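Local coordinates for ABC-type transport system, sugar-family extracellular solute-binding protein (Peptoclostridium difficile 630, PDB 6HNI), which probably captures tyrosine outside the cell for an ABC-type transporter, acting as a surface lipoprotein that also has adhesive properties, at residues 188-193 with 198-203; 30-35 with 220-225. The protein carries 1 engineered substitution. One frame throughout, in Å; residues are numbered along the deposited sequence.

Contact 1: 188-193 with 198-203; sequences VEKGIT and VNQGIS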
ATOM      1  N   VAL A 188       7.991 -19.835   1.746  1.00 14.13           N
ATOM      2  CA  VAL A 188       9.385 -19.524   2.075  1.00 13.66           C
ATOM      3  C   VAL A 188       9.505 -18.008   2.274  1.00 13.39           C
ATOM      4  O   VAL A 188       9.232 -17.235   1.341  1.00 14.32           O
ATOM      5  CB  VAL A 188      10.321 -19.974   0.944  1.00 15.05           C
ATOM      6  CG1 VAL A 188      11.751 -19.655   1.308  1.00 16.40           C
ATOM      7  CG2 VAL A 188      10.162 -21.459   0.677  1.00 16.77           C
ATOM      8  N   GLU A 189       9.862 -17.606   3.488  1.00 15.34           N
ATOM      9  CA  GLU A 189       9.984 -16.205   3.865  1.00 15.70           C
ATOM     10  C   GLU A 189      11.386 -15.679   3.748  1.00 16.05           C
ATOM     11  O   GLU A 189      12.355 -16.423   4.098  1.00 18.51           O
ATOM     12  CB  GLU A 189       9.594 -15.980   5.320  1.00 20.21           C
ATOM     13  CG  GLU A 189       8.192 -16.301   5.668  1.00 23.94           C
ATOM     14  CD  GLU A 189       7.974 -16.156   7.163  1.00 25.69           C
ATOM     15  OE1 GLU A 189       8.207 -15.062   7.732  1.00 31.72           O
ATOM     16  OE2 GLU A 189       7.587 -17.149   7.780  1.00 38.77           O
ATOM     17  N   LYS A 190      11.511 -14.441   3.290  1.00 14.94           N
ATOM     18  CA  LYS A 190      12.782 -13.742   3.341  1.00 15.14           C
ATOM     19  C   LYS A 190      12.546 -12.357   3.943  1.00 14.18           C
ATOM     20  O   LYS A 190      12.149 -11.403   3.265  1.00 15.98           O
ATOM     21  CB  LYS A 190      13.430 -13.679   1.965  1.00 17.61           C
ATOM     22  CG  LYS A 190      14.805 -13.044   1.916  1.00 21.57           C
ATOM     23  CD  LYS A 190      15.806 -13.847   2.734  1.00 24.51           C
ATOM     24  CE  LYS A 190      17.246 -13.336   2.575  1.00 31.05           C
ATOM     25  NZ  LYS A 190      18.176 -13.834   3.626  1.00 33.56           N
ATOM     26  N   GLY A 191      12.743 -12.269   5.246  1.00 15.46           N
ATOM     27  CA  GLY A 191      12.663 -11.025   5.956  1.00 14.75           C
ATOM     28  C   GLY A 191      13.910 -10.196   5.784  1.00 14.64           C
ATOM     29  O   GLY A 191      15.025 -10.697   6.035  1.00 20.14           O
ATOM     30  N   ILE A 192      13.728  -8.939   5.368  1.00 14.29           N
ATOM     31  CA  ILE A 192      14.817  -7.962   5.253  1.00 14.63           C
ATOM     32  C   ILE A 192      14.461  -6.665   5.993  1.00 13.55           C
ATOM     33  O   ILE A 192      13.323  -6.508   6.464  1.00 15.78           O
ATOM     34  CB  ILE A 192      15.125  -7.680   3.769  1.00 14.38           C
ATOM     35  CG1 ILE A 192      13.911  -7.001   3.080  1.00 16.01           C
ATOM     36  CG2 ILE A 192      15.586  -8.966   3.052  1.00 16.09           C
ATOM     37  CD1 ILE A 192      14.225  -6.465   1.718  1.00 17.86           C
ATOM     38  N   THR A 193      15.424  -5.757   6.126  1.00 14.01           N
ATOM     39  CA  THR A 193      15.201  -4.466   6.775  1.00 16.34           C
ATOM     40  C   THR A 193      15.718  -3.285   6.006  1.00 15.06           C
ATOM     41  O   THR A 193      15.393  -2.169   6.393  1.00 19.67           O
ATOM     42  CB  THR A 193      15.811  -4.394   8.193  1.00 20.13           C
ATOM     43  OG1 THR A 193      17.196  -4.676   8.126  1.00 22.80           O
ATOM     44  CG2 THR A 193      15.149  -5.367   9.122  1.00 22.59           C
ATOM     45  N   VAL A 198      17.825  -6.304  -0.828  1.00 12.86           N
ATOM     46  CA  VAL A 198      16.894  -6.810  -1.819  1.00 13.15           C
ATOM     47  C   VAL A 198      17.567  -7.791  -2.801  1.00 13.24           C
ATOM     48  O   VAL A 198      16.998  -8.858  -3.083  1.00 14.14           O
ATOM     49  CB  VAL A 198      16.203  -5.643  -2.564  1.00 12.96           C
ATOM     50  CG1 VAL A 198      15.440  -6.103  -3.797  1.00 14.74           C
ATOM     51  CG2 VAL A 198      15.260  -4.924  -1.590  1.00 15.10           C
ATOM     52  N   ASN A 199      18.749  -7.433  -3.317  1.00 13.67           N
ATOM     53  CA  ASN A 199      19.398  -8.253  -4.352  1.00 13.69           C
ATOM     54  C   ASN A 199      19.606  -9.673  -3.860  1.00 13.53           C
ATOM     55  O   ASN A 199      19.124 -10.654  -4.484  1.00 15.50           O
ATOM     56  CB  ASN A 199      20.709  -7.622  -4.753  1.00 14.66           C
ATOM     57  CG  ASN A 199      21.362  -8.314  -5.952  1.00 13.31           C
ATOM     58  OD1 ASN A 199      21.538  -9.541  -5.939  1.00 15.40           O
ATOM     59  ND2 ASN A 199      21.681  -7.552  -7.006  1.00 16.04           N
ATOM     60  N   GLN A 200      20.255  -9.804  -2.714  1.00 13.41           N
ATOM     61  CA  GLN A 200      20.564 -11.158  -2.221  1.00 16.36           C
ATOM     62  C   GLN A 200      19.279 -11.874  -1.747  1.00 14.38           C
ATOM     63  O   GLN A 200      19.162 -13.093  -1.828  1.00 17.92           O
ATOM     64  CB  GLN A 200      21.570 -11.050  -1.103  1.00 18.59           C
ATOM     65  CG  GLN A 200      22.149 -12.379  -0.683  1.00 23.73           C
ATOM     66  CD  GLN A 200      21.264 -13.103   0.286  1.00 26.16           C
ATOM     67  OE1 GLN A 200      20.452 -12.480   0.990  1.00 31.36           O
ATOM     68  NE2 GLN A 200      21.437 -14.447   0.358  1.00 33.68           N
ATOM     69  N   GLY A 201      18.288 -11.097  -1.291  1.00 13.57           N
ATOM     70  CA  GLY A 201      17.053 -11.686  -0.855  1.00 14.96           C
ATOM     71  C   GLY A 201      16.283 -12.365  -1.960  1.00 14.18           C
ATOM     72  O   GLY A 201      15.901 -13.525  -1.825  1.00 16.33           O
ATOM     73  N   ILE A 202      16.017 -11.649  -3.057  1.00 12.94           N
ATOM     74  CA  ILE A 202      15.353 -12.282  -4.189  1.00 12.94           C
ATOM     75  C   ILE A 202      16.236 -13.390  -4.807  1.00 13.01           C
ATOM     76  O   ILE A 202      15.738 -14.450  -5.149  1.00 15.79           O
ATOM     77  CB  ILE A 202      14.792 -11.287  -5.240  1.00 14.72           C
ATOM     78  CG1 ILE A 202      13.971 -11.939  -6.352  1.00 16.96           C
ATOM     79  CG2 ILE A 202      15.878 -10.441  -5.860  1.00 14.91           C
ATOM     80  CD1 ILE A 202      12.756 -12.733  -5.898  1.00 21.05           C
ATOM     81  N   SER A 203      17.527 -13.144  -4.892  1.00 12.82           N
ATOM     82  CA  SER A 203      18.438 -14.121  -5.483  1.00 12.49           C
ATOM     83  C   SER A 203      18.425 -15.439  -4.716  1.00 13.64           C
ATOM     84  O   SER A 203      18.479 -16.515  -5.332  1.00 17.84           O
ATOM     85  CB  SER A 203      19.828 -13.526  -5.558  1.00 14.79           C
ATOM     86  OG  SER A 203      19.869 -12.388  -6.382  1.00 15.69           O
TER
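Lys190 reaches from the edge strand across Gly201 of the following helix; Gly201 has no side chain, and the lysine chain lies against its CA. The CA atoms of Lys190 and Gly201 lie 6.3 Å apart. The lysine leaves the strand with CG trans to its own backbone N (chi1 -176°), which carries the first methylenes up to the helix: Lys190 CG is 3.8 Å from Gly201 CA. A bend at chi2 (63°) then folds the chain over the helix, so that CE also touches Gly201 CA, at 3.8 Å. There the lysine chain crosses the Gln200 side chain at about a right angle, with CE and NZ both near OE1. Lys190 NZ stays 3.7 Å from Gln200 OE1, too long for a hydrogen bond, although the amide oxygen may still offer the charge a weak attraction. One turn towards the helix start, Ile192 meets Val198 through purely apolar tips, with Ile192 CD1 at 3.8 Å from Val198 CG2. The segment axes run nearly antiparallel, at 174°, with a closest approach of 9.1 Å, as suits a beta-alpha-beta crossover in which helix 198-205 leads from edge strand 186-192 to strand 211-214, passing over strand 157-163. Met161 of that central strand lies against both Ile192 and Val198, while helix 224-233 packs on the helix through Val198 and Ile202.

Contact 2: 30-35 with 220-225; sequences QLVEHP and VASSMP. With TYR (tyrosine), chain B; EDO (1,2-ethanediol), chain E.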
ATOM      1  N   GLN A  30       3.866  11.852   3.297  1.00 11.44           N
ATOM      2  CA  GLN A  30       3.916  10.658   2.457  1.00 11.38           C
ATOM      3  C   GLN A  30       5.297   9.967   2.620  1.00 12.43           C
ATOM      4  O   GLN A  30       6.308  10.632   2.586  1.00 13.07           O
ATOM      5  CB  GLN A  30       3.712  11.042   0.998  1.00 12.33           C
ATOM      6  CG  GLN A  30       3.616   9.880   0.038  1.00 13.14           C
ATOM      7  CD  GLN A  30       3.319  10.270  -1.400  1.00 12.05           C
ATOM      8  OE1 GLN A  30       2.521  11.207  -1.650  1.00 15.46           O
ATOM      9  NE2 GLN A  30       3.855   9.526  -2.365  1.00 14.47           N
ATOM     10  N   LEU A  31       5.293   8.649   2.803  1.00 11.21           N
ATOM     11  CA  LEU A  31       6.585   7.968   3.059  1.00 11.05           C
ATOM     12  C   LEU A  31       7.609   8.109   1.924  1.00 11.98           C
ATOM     13  O   LEU A  31       8.792   8.404   2.172  1.00 13.26           O
ATOM     14  CB  LEU A  31       6.281   6.514   3.361  1.00 10.65           C
ATOM     15  CG  LEU A  31       7.505   5.583   3.508  1.00 11.60           C
ATOM     16  CD1 LEU A  31       8.310   6.053   4.688  1.00 12.26           C
ATOM     17  CD2 LEU A  31       6.968   4.184   3.653  1.00 14.09           C
ATOM     18  N   VAL A  32       7.148   7.868   0.704  1.00 12.32           N
ATOM     19  CA  VAL A  32       8.000   7.762  -0.471  1.00 13.52           C
ATOM     20  C   VAL A  32       7.111   7.859  -1.719  1.00 12.63           C
ATOM     21  O   VAL A  32       5.944   7.558  -1.638  1.00 14.00           O
ATOM     22  CB  VAL A  32       8.820   6.427  -0.436  1.00 15.21           C
ATOM     23  CG1 VAL A  32       7.907   5.232  -0.590  1.00 15.21           C
ATOM     24  CG2 VAL A  32       9.957   6.432  -1.476  1.00 17.51           C
ATOM     25  N   GLU A  33       7.673   8.200  -2.866  1.00 14.47           N
ATOM     26  CA  GLU A  33       7.010   7.977  -4.160  1.00 16.43           C
ATOM     27  C   GLU A  33       7.074   6.495  -4.570  1.00 15.57           C
ATOM     28  O   GLU A  33       8.149   5.942  -4.965  1.00 20.21           O
ATOM     29  CB  GLU A  33       7.655   8.821  -5.244  1.00 19.16           C
ATOM     30  CG  GLU A  33       7.559  10.317  -5.044  1.00 26.27           C
ATOM     31  CD  GLU A  33       8.413  11.093  -6.030  1.00 35.50           C
ATOM     32  OE1 GLU A  33       8.943  10.479  -6.967  1.00 46.99           O
ATOM     33  OE2 GLU A  33       8.546  12.324  -5.878  1.00 50.20           O
ATOM     34  N   HIS A  34       5.961   5.809  -4.439  1.00 14.84           N
ATOM     35  CA  HIS A  34       5.692   4.561  -5.176  1.00 14.14           C
ATOM     36  C   HIS A  34       4.231   4.673  -5.676  1.00 13.83           C
ATOM     37  O   HIS A  34       3.478   5.493  -5.127  1.00 14.46           O
ATOM     38  CB  HIS A  34       6.059   3.245  -4.458  1.00 13.92           C
ATOM     39  CG  HIS A  34       5.258   2.853  -3.241  1.00 13.09           C
ATOM     40  ND1 HIS A  34       4.015   2.258  -3.317  1.00 13.13           N
ATOM     41  CD2 HIS A  34       5.617   2.793  -1.929  1.00 13.64           C
ATOM     42  CE1 HIS A  34       3.628   1.918  -2.095  1.00 12.83           C
ATOM     43  NE2 HIS A  34       4.595   2.201  -1.235  1.00 13.86           N
ATOM     44  N   PRO A  35       3.844   3.934  -6.723  1.00 13.95           N
ATOM     45  CA  PRO A  35       2.602   4.313  -7.410  1.00 13.78           C
ATOM     46  C   PRO A  35       1.367   4.396  -6.559  1.00 12.69           C
ATOM     47  O   PRO A  35       0.553   5.348  -6.706  1.00 14.19           O
ATOM     48  CB  PRO A  35       2.468   3.280  -8.527  1.00 15.37           C
ATOM     49  CG  PRO A  35       3.912   2.959  -8.866  1.00 16.04           C
ATOM     50  CD  PRO A  35       4.622   2.986  -7.541  1.00 14.15           C
ATOM     51  N   VAL A 220       9.663  -3.270  -0.344  1.00 13.08           N
ATOM     52  CA  VAL A 220       9.691  -4.092  -1.569  1.00 13.52           C
ATOM     53  C   VAL A 220       9.027  -3.381  -2.755  1.00 13.79           C
ATOM     54  O   VAL A 220       9.540  -3.392  -3.869  1.00 15.46           O
ATOM     55  CB  VAL A 220       9.125  -5.484  -1.308  1.00 15.72           C
ATOM     56  CG1 VAL A 220       9.153  -6.314  -2.578  1.00 17.01           C
ATOM     57  CG2 VAL A 220       9.980  -6.204  -0.257  1.00 17.01           C
ATOM     58  N   ALA A 221       7.904  -2.692  -2.495  1.00 12.95           N
ATOM     59  CA  ALA A 221       7.253  -1.927  -3.565  1.00 13.90           C
ATOM     60  C   ALA A 221       8.173  -0.863  -4.147  1.00 14.57           C
ATOM     61  O   ALA A 221       8.060  -0.554  -5.322  1.00 24.91           O
ATOM     62  CB  ALA A 221       5.952  -1.303  -3.032  1.00 14.89           C
ATOM     63  N   SER A 222       9.054  -0.288  -3.337  1.00 12.99           N
ATOM     64  CA  SER A 222      10.024   0.718  -3.788  0.60 14.15           C
ATOM     65  C   SER A 222      11.222   0.188  -4.557  1.00 14.72           C
ATOM     66  O   SER A 222      11.974   0.973  -5.178  1.00 19.11           O
ATOM     67  CB  SER A 222      10.575   1.428  -2.584  0.60 13.39           C
ATOM     68  OG  SER A 222       9.533   2.161  -1.980  0.60 16.37           O
ATOM     69  N   SER A 223      11.412  -1.138  -4.482  1.00 13.28           N
ATOM     70  CA  SER A 223      12.486  -1.845  -5.187  1.00 12.12           C
ATOM     71  C   SER A 223      11.982  -2.821  -6.201  1.00 11.90           C
ATOM     72  O   SER A 223      12.746  -3.737  -6.643  1.00 15.05           O
ATOM     73  CB  SER A 223      13.366  -2.542  -4.163  1.00 18.01           C
ATOM     74  OG  SER A 223      14.245  -1.608  -3.584  1.00 23.46           O
ATOM     75  N   MET A 224      10.773  -2.650  -6.681  1.00 14.46           N
ATOM     76  CA  MET A 224      10.161  -3.619  -7.598  0.50 13.73           C
ATOM     77  C   MET A 224      10.908  -3.832  -8.906  1.00 14.21           C
ATOM     78  O   MET A 224      11.008  -4.948  -9.373  1.00 16.89           O
ATOM     79  CB  MET A 224       8.683  -3.292  -7.882  0.50 15.27           C
ATOM     80  CG  MET A 224       7.759  -4.025  -6.934  0.50 18.07           C
ATOM     81  SD  MET A 224       7.899  -5.852  -6.895  0.50 17.73           S
ATOM     82  CE  MET A 224       8.123  -6.253  -8.634  0.50 19.58           C
ATOM     83  N   PRO A 225      11.449  -2.754  -9.506  1.00 13.77           N
ATOM     84  CA  PRO A 225      12.176  -3.007 -10.763  1.00 15.42           C
ATOM     85  C   PRO A 225      13.348  -4.000 -10.618  1.00 15.16           C
ATOM     86  O   PRO A 225      13.589  -4.769 -11.560  1.00 16.12           O
ATOM     87  CB  PRO A 225      12.628  -1.617 -11.181  1.00 15.67           C
ATOM     88  CG  PRO A 225      11.550  -0.714 -10.586  1.00 17.07           C
ATOM     89  CD  PRO A 225      11.266  -1.316  -9.246  1.00 15.55           C
TER
HETATM   90  N   TYR B 401      -0.131  -1.013   2.877  1.00 10.93           N
HETATM   91  CA  TYR B 401       1.092  -0.212   3.065  1.00 10.93           C
HETATM   92  C   TYR B 401       1.115   0.356   4.475  1.00 11.51           C
HETATM   93  O   TYR B 401       1.981   1.176   4.756  1.00 11.91           O
HETATM   94  CB  TYR B 401       1.318   0.811   1.933  1.00 10.40           C
HETATM   95  CG  TYR B 401       1.571   0.163   0.612  1.00  9.31           C
HETATM   96  CD1 TYR B 401       2.771  -0.581   0.412  1.00 10.39           C
HETATM   97  CD2 TYR B 401       0.684   0.176  -0.422  1.00 11.24           C
HETATM   98  CE1 TYR B 401       2.980  -1.249  -0.766  1.00 11.71           C
HETATM   99  CE2 TYR B 401       0.881  -0.488  -1.614  1.00 10.99           C
HETATM  100  CZ  TYR B 401       2.070  -1.234  -1.789  1.00 11.01           C
HETATM  101  OH  TYR B 401       2.283  -1.914  -2.972  1.00 12.96           O
HETATM  102  OXT TYR B 401       0.355  -0.073   5.318  1.00 11.69           O
HETATM  103  C1  EDO E 404      11.524   9.137  -3.859  1.00 35.38           C
HETATM  104  O1  EDO E 404      10.292   9.515  -3.169  1.00 27.83           O
HETATM  105  C2  EDO E 404      12.535   8.402  -2.967  1.00 40.29           C
HETATM  106  O2  EDO E 404      13.790   9.072  -2.831  1.00 46.07           O
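The His34 imidazole lies with one face against the methyl of Ala221, a CH-pi contact in which Ala221 CB sits 4.0 Å from the ring centroid and only 5° off the normal. At the edge of the imidazole comes CG of the bound tyrosine, in the His34 plane. The ligand's CE1 approaches obliquely, 3.5 Å from His34 CE1. His34 NE2 is hydrogen-bonded to Asn218 OD1, and since Asn218 ND2 also bonds the ligand, one amide ties histidine and substrate together. CG of His34 stands between backbone N and carbonyl carbon (chi1 68°), a torsion that swings the ring into the cleft. In this two-lobed substrate-binding fold, closed on its ligand, segment 30-35 belongs to one lobe and segment 220-225 to the other, so His34 and Ala221 meet across the cleft beside the tyrosine. Ala221 CB also reaches the ligand, 3.7 Å from its OH. Farther out, in one of its two conformers Ser222 OG lies near Val32 CG1 and bonds Asn218 O, so this part is less certain. The loop itself is braced by the Gln30 amide: NE2 gives a nearly straight bond (171°) to Val32 O, 3.0 Å away, from above the carbonyl plane, and also bonds Asp38.

Taken together, the contacts contrast assembly within a lobe and closure between lobes. Contact 1 joins a strand and the next helix across a short loop; it is mostly buried, though its lysine and glutamine lie at the margin, and its chemistry is almost wholly apolar. Contact 2, only partly buried but nearer the centre of the chain, brings a loop to the junction of two helices, 185 residues away; there a CH-pi contact on an imidazole and the ligand replace aliphatic contacts, while hydrogen bonds run to residues such as Asn218 rather than between the segments. Their centres are 16 Å apart, yet they touch: Val198 CG2 lies 4.0 Å from Ser223 CB, so contact 1's helix backs segment 220-225.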